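Local coordinates for archaeal flagellar ATP-binding protein FlaH (Methanocaldococcus jannaschii DSM 2661, PDB 4WIA) that probably binds and hydrolyses ATP as an accessory component of the archaellum, the archaeal motility filament, and may regulate its assembly, at residues R13-K18 with I225-A230; Y96-D101 with S130-N135; G107-V112 with D143-F148; K150-T153 with I158-C161. All coordinates share one frame; numbering follows the deposited sequence.

Contact 1 joins residues from near the two ends of the chain and spans the other three in sequence; it lies across the chain's centre from contacts 2 and 3, about 32 and 34 Å from them between centres. Contacts 2 and 3 touch each other, their centres about 14 Å apart, and their segments alternate along the chain, so helices 96-100, 108-114, 129-134 and 142-153 interlock. Contact 4 follows contact 3 on helix 142-153 and carries that helix to strand 158-163. This strand belongs to the same mixed sheet as strand 224-227 of contact 1, the sheet of a P-loop NTPase of the KaiC family, so the helical end and the far edge strand share one framework.

Contact 1 (R13-K18 with I225-A230); sequences RDDLDK and IAVEIA. With SO4 (sulfate ion), chain D.
Val227 and Asp14 meet where strand 224-227, at the edge of the P-loop NTPase sheet within this chain, is covered by an Asx turn leading into helix 16-19. Val227 directs its side chain toward the turn, and a branched, apolar valine suits this place, since its two methyls part: CG2 packs 4.2 Å from Asp14 CB, and CG1 lies 4.2 Å from Asp15 OD1, a van der Waals contact. Asp14 OD1 accepts from Leu16 N at 2.9 Å, from above the carboxylate plane and nearly straight at 163°; chi1 of 68° sets CG between the backbone N and the carbonyl carbon, curled back over the turn. OD2 also pairs with Arg46 of helix 40-53, and Asp15 OD1 with Arg19, so both acids have cationic mates. Next to them, the guanidinium of Arg13 meets edge-on a sulfate, probably from the crystallisation liquor: Arg13 NH2 lies 2.7 Å from sulfate O3, while NE and the backbone N both donate to O2. Lys84 and Arg55 of the second subunit hold the same ion. Replacing Arg13 by alanine is likely to cost the sulfate two of its donors and leave the carbonyls of Ile223 and Asn78 without the NH1 they bind. A water joins the two segments, giving hydrogen bonds to Asp14 OD2 at 2.8 Å and to Ile225 O at 2.7 Å.

Contact 2 (Y96-D101 with S130-N135); sequences YPLIAD and SALIAN
The carbonyl oxygen of Ala131, 4.1 Å from Leu98 CD1, is gripped by two donors of Asn135 that arrive from opposite faces of the carbonyl plane. One is the backbone N, closing the last helical turn; in the other bond Asn135 ND2 lies 2.9 Å from Ala131 O, bent to 133° at the hydrogen, so the amide folds back over its own helix end. An asparagine is apt, since its short amide can supply a second N-H. Leu98 then lies against the folded amide, its CD2 3.6 Å from Asn135 ND2. The contact joins helix 96-100 to helix 129-134, which follow strands 90-94 and 123-127, two strands of the parallel part of the P-loop NTPase sheet with strand 58-62 between them. Chi1 of -75° sets CG of Leu98 beside its backbone N, and the two branches divide the work: CD2 takes the amide, while CD1 meets Leu132 CD2 at 3.8 Å and Ala131 CB at 4.3 Å. The small alanine lets the leucine come close to the helix. A leucine in place of Asn135 would probably deprive Ala131 O of its second donor and leave the helix end less firmly fixed. Phe108 of helix 108-114 packs against Leu98, Leu132 and Asn135.

Contact 3 (G107-V112 with D143-F148); sequences GFLKKV and DDLMAF
Leu109, in the first turn of helix 108-114, points toward helix 142-153, and its CD2 lies 4.3 Å from Leu145 CD2, methyl to methyl. Its backbone N donates to Asp136 OD1, which ties the start of this helix to the loop after helix 129-134. A leucine serves well here because its length suits the separation of the axes: the short axes of residues 108-112 and 143-148 approach no closer than 11.1 Å, and they run almost parallel, 13° apart. One turn on, Val112 presents CG1 to Leu145 CD1 at 4.1 Å, the two side chains meeting at about a right angle. Leu145 thus inserts between Leu109 and Val112, one branch to each. With its CG opposite the backbone N (chi1 -178°), it extends from its own helix toward the other. The carbonyl oxygen of Val112 lies 4.3 Å from CE2 of the Phe148 ring, approached obliquely, a contact only; the hydrogen bond of that oxygen comes from Tyr119 OH, and the Tyr119 ring packs edge-to-face with Phe148. Ile133 of helix 129-134 touches both Leu109 and Leu145. The two helices belong to successive beta-alpha-beta crossovers, one leading into strand 123-127 and the other into strand 158-163, an arrangement of parallel helices characteristic of the P-loop NTPase fold.

Contact 4 (K150-T153 with I158-C161); sequences KRIT and IIIC
The chain turns back from the end of helix 142-153 into strand 158-163 through only four intervening residues, and the CA atoms of Thr153 and Ile158 lie 5.7 Å apart. The side chain of Ile159 points toward the helix and carries the contact. Its CG1 stands anti to the carbonyl carbon (chi1 -68°) and chi2 of 173° extends the chain, so CD1 leads the way out from the strand. This methyl comes within 3.9 Å of CG2 and 4.0 Å of CB of Ile152, whose branch at CB offers it a broad apolar surface, while the CD1 end of Ile152 turns away. The same CD1 lies 4.2 Å from Thr153 CG2, and in both pairs the side chains meet at about a right angle. Threonine has two unlike branches: OG1 hydrogen-bonds back to the carbonyl of Phe149 within its own helix, which holds the side chain's rotation and keeps CG2 turned to Ile159. The hydroxyl thus has its partner even though the residue is buried. This is the last leg of a beta-alpha-beta crossover: helix 142-153 packs over the sheet, where strand 158-163 lies between strands 123-127 and 29-33. Phe126 and Leu29 of those neighbours flank Ile159 in the sheet, and Phe149 of the helix touches both Ile159 and Cys161.

Contact 1 (R13-K18 with I225-A230)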
loop_
_atom_site.group_PDB
_atom_site.type_symbol
_atom_site.label_atom_id
_atom_site.label_comp_id
_atom_site.label_asym_id
_atom_site.label_seq_id
_atom_site.Cartn_x
_atom_site.Cartn_y
_atom_site.Cartn_z
ATOM N N ARG A 13 0.442 -1.841 12.368
ATOM C CA ARG A 13 0.738 -2.357 13.678
ATOM C C ARG A 13 1.074 -1.299 14.686
ATOM O O ARG A 13 1.154 -1.590 15.852
ATOM C CB ARG A 13 1.911 -3.305 13.610
ATOM C CG ARG A 13 3.274 -2.622 13.473
ATOM C CD ARG A 13 4.355 -3.648 13.241
ATOM N NE ARG A 13 4.267 -4.169 11.882
ATOM C CZ ARG A 13 5.022 -5.154 11.389
ATOM N NH1 ARG A 13 5.983 -5.696 12.129
ATOM N NH2 ARG A 13 4.837 -5.571 10.158
ATOM N N ASP A 14 1.302 -0.074 14.289
ATOM C CA ASP A 14 1.535 0.948 15.252
ATOM C C ASP A 14 0.990 2.268 14.747
ATOM O O ASP A 14 0.583 2.390 13.623
ATOM C CB ASP A 14 3.030 1.064 15.664
ATOM C CG ASP A 14 3.937 1.565 14.553
ATOM O OD1 ASP A 14 3.608 2.590 13.898
ATOM O OD2 ASP A 14 5.039 0.949 14.357
ATOM N N ASP A 15 0.981 3.252 15.614
ATOM C CA ASP A 15 0.556 4.611 15.234
ATOM C C ASP A 15 1.719 5.638 15.272
ATOM O O ASP A 15 1.518 6.807 15.517
ATOM C CB ASP A 15 -0.625 5.037 16.139
ATOM C CG ASP A 15 -0.219 5.248 17.598
ATOM O OD1 ASP A 15 0.907 4.969 18.002
ATOM O OD2 ASP A 15 -0.997 5.824 18.342
ATOM N N LEU A 16 2.924 5.202 14.965
ATOM C CA LEU A 16 4.078 6.108 14.944
ATOM C C LEU A 16 3.873 7.274 13.973
ATOM O O LEU A 16 4.280 8.391 14.272
ATOM C CB LEU A 16 5.357 5.390 14.592
ATOM C CG LEU A 16 6.638 6.253 14.725
ATOM C CD1 LEU A 16 6.865 6.757 16.142
ATOM C CD2 LEU A 16 7.861 5.500 14.270
ATOM N N ASP A 17 3.189 7.037 12.858
ATOM C CA ASP A 17 2.841 8.099 11.926
ATOM C C ASP A 17 2.081 9.233 12.560
ATOM O O ASP A 17 2.304 10.388 12.211
ATOM C CB ASP A 17 2.023 7.572 10.735
ATOM C CG ASP A 17 0.710 7.008 11.145
ATOM O OD1 ASP A 17 0.688 6.060 11.930
ATOM O OD2 ASP A 17 -0.334 7.538 10.750
ATOM N N LYS A 18 1.157 8.945 13.479
ATOM C CA LYS A 18 0.402 10.013 14.125
ATOM C C LYS A 18 1.307 10.779 15.056
ATOM O O LYS A 18 1.183 11.965 15.189
ATOM C CB LYS A 18 -0.789 9.503 14.954
ATOM C CG LYS A 18 -1.807 8.673 14.188
ATOM C CD LYS A 18 -2.258 9.366 12.896
ATOM C CE LYS A 18 -3.410 8.599 12.197
ATOM N NZ LYS A 18 -2.903 7.232 11.867
ATOM N N ILE A 225 9.084 -2.222 17.081
ATOM C CA ILE A 225 8.735 -1.172 17.974
ATOM C C ILE A 225 7.273 -1.409 18.403
ATOM O O ILE A 225 6.377 -1.394 17.563
ATOM C CB ILE A 225 8.817 0.182 17.223
ATOM C CG1 ILE A 225 10.219 0.642 17.009
ATOM C CG2 ILE A 225 8.186 1.318 17.988
ATOM C CD1 ILE A 225 10.962 -0.315 16.167
ATOM N N ALA A 226 7.079 -1.610 19.704
ATOM C CA ALA A 226 5.762 -1.545 20.331
ATOM C C ALA A 226 5.712 -0.183 21.018
ATOM O O ALA A 226 6.399 0.021 22.003
ATOM C CB ALA A 226 5.604 -2.647 21.334
ATOM N N VAL A 227 4.936 0.744 20.466
ATOM C CA VAL A 227 4.788 2.088 21.031
ATOM C C VAL A 227 3.792 2.068 22.169
ATOM O O VAL A 227 2.713 1.541 22.054
ATOM C CB VAL A 227 4.271 3.055 19.973
ATOM C CG1 VAL A 227 4.294 4.464 20.512
ATOM C CG2 VAL A 227 5.152 2.968 18.752
ATOM N N GLU A 228 4.183 2.584 23.310
ATOM C CA GLU A 228 3.294 2.634 24.452
ATOM C C GLU A 228 2.188 3.614 24.147
ATOM O O GLU A 228 2.460 4.700 23.696
ATOM C CB GLU A 228 4.073 3.209 25.599
ATOM C CG GLU A 228 3.404 3.109 26.929
ATOM C CD GLU A 228 4.437 2.833 27.995
ATOM O OE1 GLU A 228 4.482 3.613 28.979
ATOM O OE2 GLU A 228 5.218 1.848 27.787
ATOM N N ILE A 229 0.946 3.205 24.301
ATOM C CA ILE A 229 -0.155 4.124 24.084
ATOM C C ILE A 229 -0.158 5.131 25.273
ATOM O O ILE A 229 -0.325 4.742 26.421
ATOM C CB ILE A 229 -1.524 3.393 23.948
ATOM C CG1 ILE A 229 -1.448 2.160 23.047
ATOM C CG2 ILE A 229 -2.616 4.323 23.423
ATOM C CD1 ILE A 229 -1.411 2.443 21.564
ATOM N N ALA A 230 0.040 6.416 24.985
ATOM C CA ALA A 230 0.241 7.429 26.032
ATOM C C ALA A 230 -1.078 7.754 26.713
ATOM O O ALA A 230 -1.164 7.691 27.945
ATOM C CB ALA A 230 0.915 8.695 25.465
HETATM S S SO4 D . 1.917 -3.731 8.930
HETATM O O1 SO4 D . 0.943 -4.830 8.755
HETATM O O2 SO4 D . 1.993 -3.362 10.362
HETATM O O3 SO4 D . 3.251 -4.172 8.463
HETATM O O4 SO4 D . 1.482 -2.557 8.141
HETATM O O HOH W 1 6.419 -1.399 14.905
#

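Contact 2 (Y96-D101 with S130-N135)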
loop_
_atom_site.group_PDB
_atom_site.type_symbol
_atom_site.label_atom_id
_atom_site.label_comp_id
_atom_site.label_asym_id
_atom_site.label_seq_id
_atom_site.Cartn_x
_atom_site.Cartn_y
_atom_site.Cartn_z
ATOM N N TYR A 96 32.359 -2.614 5.837
ATOM C CA TYR A 96 33.148 -3.786 6.349
ATOM C C TYR A 96 34.304 -3.457 7.263
ATOM O O TYR A 96 34.521 -4.143 8.262
ATOM C CB TYR A 96 33.663 -4.654 5.198
ATOM C CG TYR A 96 32.538 -5.206 4.358
ATOM C CD1 TYR A 96 31.662 -6.151 4.892
ATOM C CD2 TYR A 96 32.299 -4.733 3.046
ATOM C CE1 TYR A 96 30.590 -6.641 4.155
ATOM C CE2 TYR A 96 31.232 -5.220 2.296
ATOM C CZ TYR A 96 30.381 -6.173 2.863
ATOM O OH TYR A 96 29.334 -6.683 2.138
ATOM N N PRO A 97 35.071 -2.418 6.922
ATOM C CA PRO A 97 36.234 -2.181 7.776
ATOM C C PRO A 97 35.867 -1.783 9.217
ATOM O O PRO A 97 36.660 -2.047 10.153
ATOM C CB PRO A 97 36.992 -1.043 7.059
ATOM C CG PRO A 97 36.445 -0.976 5.668
ATOM C CD PRO A 97 35.081 -1.590 5.690
ATOM N N LEU A 98 34.717 -1.131 9.401
ATOM C CA LEU A 98 34.293 -0.797 10.752
ATOM C C LEU A 98 33.617 -1.975 11.414
ATOM O O LEU A 98 33.706 -2.094 12.627
ATOM C CB LEU A 98 33.392 0.433 10.809
ATOM C CG LEU A 98 34.207 1.718 10.599
ATOM C CD1 LEU A 98 33.313 2.940 10.520
ATOM C CD2 LEU A 98 35.245 1.958 11.695
ATOM N N ILE A 99 32.908 -2.792 10.632
ATOM C CA ILE A 99 32.234 -4.010 11.113
ATOM C C ILE A 99 33.291 -5.014 11.574
ATOM O O ILE A 99 33.211 -5.553 12.647
ATOM C CB ILE A 99 31.397 -4.646 9.980
ATOM C CG1 ILE A 99 30.137 -3.792 9.677
ATOM C CG2 ILE A 99 31.009 -6.058 10.334
ATOM C CD1 ILE A 99 29.550 -3.999 8.291
ATOM N N ALA A 100 34.307 -5.208 10.744
ATOM C CA ALA A 100 35.449 -6.088 11.039
ATOM C C ALA A 100 36.402 -5.544 12.113
ATOM O O ALA A 100 36.987 -6.321 12.875
ATOM C CB ALA A 100 36.218 -6.390 9.758
ATOM N N ASP A 101 36.584 -4.231 12.164
ATOM C CA ASP A 101 37.371 -3.616 13.233
ATOM C C ASP A 101 36.817 -2.261 13.648
ATOM O O ASP A 101 36.979 -1.279 12.936
ATOM C CB ASP A 101 38.857 -3.492 12.849
ATOM C CG ASP A 101 39.671 -2.791 13.912
ATOM O OD1 ASP A 101 39.256 -2.745 15.079
ATOM O OD2 ASP A 101 40.740 -2.281 13.568
ATOM N N SER A 130 28.314 8.830 13.543
ATOM C CA SER A 130 29.337 9.139 14.547
ATOM C C SER A 130 30.576 8.228 14.429
ATOM O O SER A 130 31.710 8.721 14.534
ATOM C CB SER A 130 28.779 9.160 15.983
ATOM O OG SER A 130 28.413 7.878 16.454
ATOM N N ALA A 131 30.390 6.931 14.163
ATOM C CA ALA A 131 31.538 6.038 13.935
ATOM C C ALA A 131 32.320 6.443 12.673
ATOM O O ALA A 131 33.559 6.424 12.667
ATOM C CB ALA A 131 31.102 4.603 13.833
ATOM N N LEU A 132 31.622 6.846 11.614
ATOM C CA LEU A 132 32.290 7.243 10.363
ATOM C C LEU A 132 33.088 8.528 10.515
ATOM O O LEU A 132 34.169 8.655 9.935
ATOM C CB LEU A 132 31.254 7.421 9.263
ATOM C CG LEU A 132 30.570 6.134 8.803
ATOM C CD1 LEU A 132 29.358 6.403 7.925
ATOM C CD2 LEU A 132 31.519 5.201 8.051
ATOM N N ILE A 133 32.570 9.497 11.269
ATOM C CA ILE A 133 33.336 10.703 11.555
ATOM C C ILE A 133 34.538 10.373 12.440
ATOM O O ILE A 133 35.677 10.693 12.098
ATOM C CB ILE A 133 32.478 11.786 12.226
ATOM C CG1 ILE A 133 31.361 12.182 11.249
ATOM C CG2 ILE A 133 33.343 12.991 12.609
ATOM C CD1 ILE A 133 30.187 12.962 11.838
ATOM N N ALA A 134 34.284 9.716 13.566
ATOM C CA ALA A 134 35.312 9.477 14.577
ATOM C C ALA A 134 36.490 8.701 14.023
ATOM O O ALA A 134 37.582 8.828 14.537
ATOM C CB ALA A 134 34.721 8.750 15.774
ATOM N N ASN A 135 36.253 7.881 13.002
ATOM C CA ASN A 135 37.303 7.110 12.397
ATOM C C ASN A 135 37.752 7.592 11.031
ATOM O O ASN A 135 38.514 6.903 10.353
ATOM C CB ASN A 135 36.892 5.661 12.330
ATOM C CG ASN A 135 36.672 5.091 13.693
ATOM O OD1 ASN A 135 37.586 5.013 14.474
ATOM N ND2 ASN A 135 35.456 4.729 14.005
#

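Contact 3 (G107-V112 with D143-F148)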
loop_
_atom_site.group_PDB
_atom_site.type_symbol
_atom_site.label_atom_id
_atom_site.label_comp_id
_atom_site.label_asym_id
_atom_site.label_seq_id
_atom_site.Cartn_x
_atom_site.Cartn_y
_atom_site.Cartn_z
ATOM N N GLY A 107 39.252 7.058 4.823
ATOM C CA GLY A 107 38.501 8.190 4.233
ATOM C C GLY A 107 37.054 7.864 4.093
ATOM O O GLY A 107 36.499 7.790 2.975
ATOM N N PHE A 108 36.427 7.656 5.247
ATOM C CA PHE A 108 35.029 7.265 5.266
ATOM C C PHE A 108 34.151 8.365 4.743
ATOM O O PHE A 108 33.267 8.130 3.929
ATOM C CB PHE A 108 34.632 6.885 6.681
ATOM C CG PHE A 108 35.266 5.606 7.142
ATOM C CD1 PHE A 108 35.035 4.430 6.438
ATOM C CD2 PHE A 108 36.140 5.581 8.237
ATOM C CE1 PHE A 108 35.610 3.239 6.830
ATOM C CE2 PHE A 108 36.718 4.383 8.635
ATOM C CZ PHE A 108 36.429 3.200 7.938
ATOM N N LEU A 109 34.427 9.579 5.178
ATOM C CA LEU A 109 33.594 10.718 4.816
ATOM C C LEU A 109 33.635 11.082 3.340
ATOM O O LEU A 109 32.643 11.510 2.760
ATOM C CB LEU A 109 33.970 11.919 5.707
ATOM C CG LEU A 109 33.736 11.661 7.218
ATOM C CD1 LEU A 109 33.868 12.959 7.995
ATOM C CD2 LEU A 109 32.404 10.996 7.563
ATOM N N LYS A 110 34.797 10.929 2.736
ATOM C CA LYS A 110 34.942 11.097 1.298
ATOM C C LYS A 110 34.081 10.077 0.542
ATOM O O LYS A 110 33.349 10.453 -0.357
ATOM C CB LYS A 110 36.412 10.953 0.951
ATOM C CG LYS A 110 36.707 11.023 -0.538
ATOM C CD LYS A 110 38.184 10.867 -0.815
ATOM C CE LYS A 110 38.405 10.619 -2.290
ATOM N NZ LYS A 110 39.827 10.790 -2.656
ATOM N N LYS A 111 34.142 8.804 0.944
ATOM C CA LYS A 111 33.270 7.747 0.368
ATOM C C LYS A 111 31.776 8.063 0.499
ATOM O O LYS A 111 30.988 7.908 -0.439
ATOM C CB LYS A 111 33.532 6.396 1.047
ATOM C CG LYS A 111 34.776 5.664 0.564
ATOM C CD LYS A 111 34.458 4.417 -0.294
ATOM C CE LYS A 111 35.638 3.478 -0.522
ATOM N NZ LYS A 111 36.506 3.740 -1.712
ATOM N N VAL A 112 31.397 8.489 1.689
ATOM C CA VAL A 112 30.036 8.897 1.944
ATOM C C VAL A 112 29.583 10.005 0.989
ATOM O O VAL A 112 28.454 9.984 0.501
ATOM C CB VAL A 112 29.893 9.383 3.417
ATOM C CG1 VAL A 112 28.645 10.245 3.617
ATOM C CG2 VAL A 112 29.900 8.185 4.340
ATOM N N ASP A 143 31.481 20.335 9.343
ATOM C CA ASP A 143 30.790 21.412 8.635
ATOM C C ASP A 143 30.636 21.072 7.148
ATOM O O ASP A 143 29.627 21.410 6.526
ATOM C CB ASP A 143 31.577 22.720 8.789
ATOM C CG ASP A 143 31.651 23.180 10.220
ATOM O OD1 ASP A 143 30.596 23.305 10.878
ATOM O OD2 ASP A 143 32.765 23.419 10.707
ATOM N N ASP A 144 31.679 20.441 6.587
ATOM C CA ASP A 144 31.676 20.043 5.167
ATOM C C ASP A 144 30.660 18.955 4.957
ATOM O O ASP A 144 29.923 18.945 3.980
ATOM C CB ASP A 144 33.027 19.485 4.722
ATOM C CG ASP A 144 34.172 20.505 4.824
ATOM O OD1 ASP A 144 33.986 21.702 4.531
ATOM O OD2 ASP A 144 35.280 20.073 5.176
ATOM N N LEU A 145 30.668 17.995 5.859
ATOM C CA LEU A 145 29.736 16.904 5.746
ATOM C C LEU A 145 28.302 17.407 5.870
ATOM O O LEU A 145 27.429 17.012 5.090
ATOM C CB LEU A 145 30.014 15.864 6.823
ATOM C CG LEU A 145 29.121 14.631 6.782
ATOM C CD1 LEU A 145 29.424 13.771 5.559
ATOM C CD2 LEU A 145 29.309 13.876 8.083
HETATM N N MSE A 146 28.085 18.298 6.839
HETATM C CA MSE A 146 26.743 18.875 7.063
HETATM C C MSE A 146 26.303 19.635 5.844
HETATM O O MSE A 146 25.180 19.530 5.406
HETATM C CB MSE A 146 26.651 19.764 8.316
HETATM C CG MSE A 146 26.843 19.009 9.639
HETATM SE SE MSE A 146 25.694 17.450 9.985
HETATM C CE MSE A 146 24.609 17.654 8.354
ATOM N N ALA A 147 27.198 20.420 5.289
ATOM C CA ALA A 147 26.887 21.210 4.091
ATOM C C ALA A 147 26.507 20.301 2.939
ATOM O O ALA A 147 25.612 20.618 2.172
ATOM C CB ALA A 147 28.083 22.093 3.717
ATOM N N PHE A 148 27.193 19.173 2.827
ATOM C CA PHE A 148 26.886 18.220 1.797
ATOM C C PHE A 148 25.497 17.605 1.989
ATOM O O PHE A 148 24.700 17.497 1.049
ATOM C CB PHE A 148 27.946 17.117 1.797
ATOM C CG PHE A 148 27.527 15.918 0.994
ATOM C CD1 PHE A 148 27.601 15.951 -0.389
ATOM C CD2 PHE A 148 26.926 14.837 1.609
ATOM C CE1 PHE A 148 27.180 14.898 -1.146
ATOM C CE2 PHE A 148 26.498 13.750 0.855
ATOM C CZ PHE A 148 26.626 13.779 -0.536
#

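Contact 4 (K150-T153 with I158-C161)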
loop_
_atom_site.group_PDB
_atom_site.type_symbol
_atom_site.label_atom_id
_atom_site.label_comp_id
_atom_site.label_asym_id
_atom_site.label_seq_id
_atom_site.Cartn_x
_atom_site.Cartn_y
_atom_site.Cartn_z
ATOM N N LYS A 150 22.994 18.910 3.611
ATOM C CA LYS A 150 22.050 20.003 3.290
ATOM C C LYS A 150 21.759 20.170 1.785
ATOM O O LYS A 150 20.654 20.490 1.382
ATOM C CB LYS A 150 22.541 21.341 3.887
ATOM C CG LYS A 150 22.333 21.414 5.390
ATOM C CD LYS A 150 20.935 20.996 5.844
ATOM C CE LYS A 150 20.936 21.052 7.373
ATOM N NZ LYS A 150 19.691 21.425 8.048
ATOM N N ARG A 151 22.779 19.931 0.992
ATOM C CA ARG A 151 22.724 19.967 -0.448
ATOM C C ARG A 151 21.846 18.816 -0.943
ATOM O O ARG A 151 20.957 19.009 -1.767
ATOM C CB ARG A 151 24.188 19.838 -0.946
ATOM C CG ARG A 151 24.674 20.849 -1.938
ATOM C CD ARG A 151 26.093 21.378 -1.582
ATOM N NE ARG A 151 27.149 20.339 -1.617
ATOM C CZ ARG A 151 28.287 20.333 -0.903
ATOM N NH1 ARG A 151 29.127 19.299 -1.017
ATOM N NH2 ARG A 151 28.592 21.336 -0.067
ATOM N N ILE A 152 21.998 17.640 -0.361
ATOM C CA ILE A 152 21.139 16.512 -0.743
ATOM C C ILE A 152 19.675 16.668 -0.245
ATOM O O ILE A 152 18.723 16.395 -0.999
ATOM C CB ILE A 152 21.717 15.199 -0.235
ATOM C CG1 ILE A 152 23.116 14.969 -0.773
ATOM C CG2 ILE A 152 20.802 14.044 -0.559
ATOM C CD1 ILE A 152 23.198 14.641 -2.243
ATOM N N THR A 153 19.480 17.094 0.993
ATOM C CA THR A 153 18.095 17.290 1.502
ATOM C C THR A 153 17.401 18.404 0.779
ATOM O O THR A 153 16.184 18.383 0.629
ATOM C CB THR A 153 18.012 17.515 3.027
ATOM O OG1 THR A 153 18.850 18.597 3.444
ATOM C CG2 THR A 153 18.469 16.284 3.743
ATOM N N ILE A 158 15.523 12.609 2.091
ATOM C CA ILE A 158 15.561 12.558 3.513
ATOM C C ILE A 158 16.817 11.850 3.963
ATOM O O ILE A 158 17.115 10.818 3.446
ATOM C CB ILE A 158 14.329 11.785 4.043
ATOM C CG1 ILE A 158 13.090 12.636 3.808
ATOM C CG2 ILE A 158 14.488 11.481 5.528
ATOM C CD1 ILE A 158 11.781 11.867 3.828
ATOM N N ILE A 159 17.516 12.411 4.948
ATOM C CA ILE A 159 18.678 11.760 5.514
ATOM C C ILE A 159 18.532 11.527 7.005
ATOM O O ILE A 159 18.070 12.380 7.729
ATOM C CB ILE A 159 19.967 12.562 5.214
ATOM C CG1 ILE A 159 20.243 12.486 3.731
ATOM C CG2 ILE A 159 21.164 12.003 5.966
ATOM C CD1 ILE A 159 21.379 13.350 3.259
ATOM N N ILE A 160 18.966 10.359 7.461
ATOM C CA ILE A 160 18.808 10.003 8.827
ATOM C C ILE A 160 20.138 9.460 9.308
ATOM O O ILE A 160 20.598 8.501 8.739
ATOM C CB ILE A 160 17.705 8.876 8.965
ATOM C CG1 ILE A 160 16.388 9.324 8.344
ATOM C CG2 ILE A 160 17.494 8.534 10.416
ATOM C CD1 ILE A 160 15.259 8.280 8.343
ATOM N N CYS A 161 20.699 10.014 10.391
ATOM C CA CYS A 161 21.919 9.495 10.987
ATOM C C CYS A 161 21.746 9.176 12.454
ATOM O O CYS A 161 21.035 9.859 13.185
ATOM C CB CYS A 161 23.032 10.512 10.922
ATOM S SG CYS A 161 23.407 11.254 9.321
#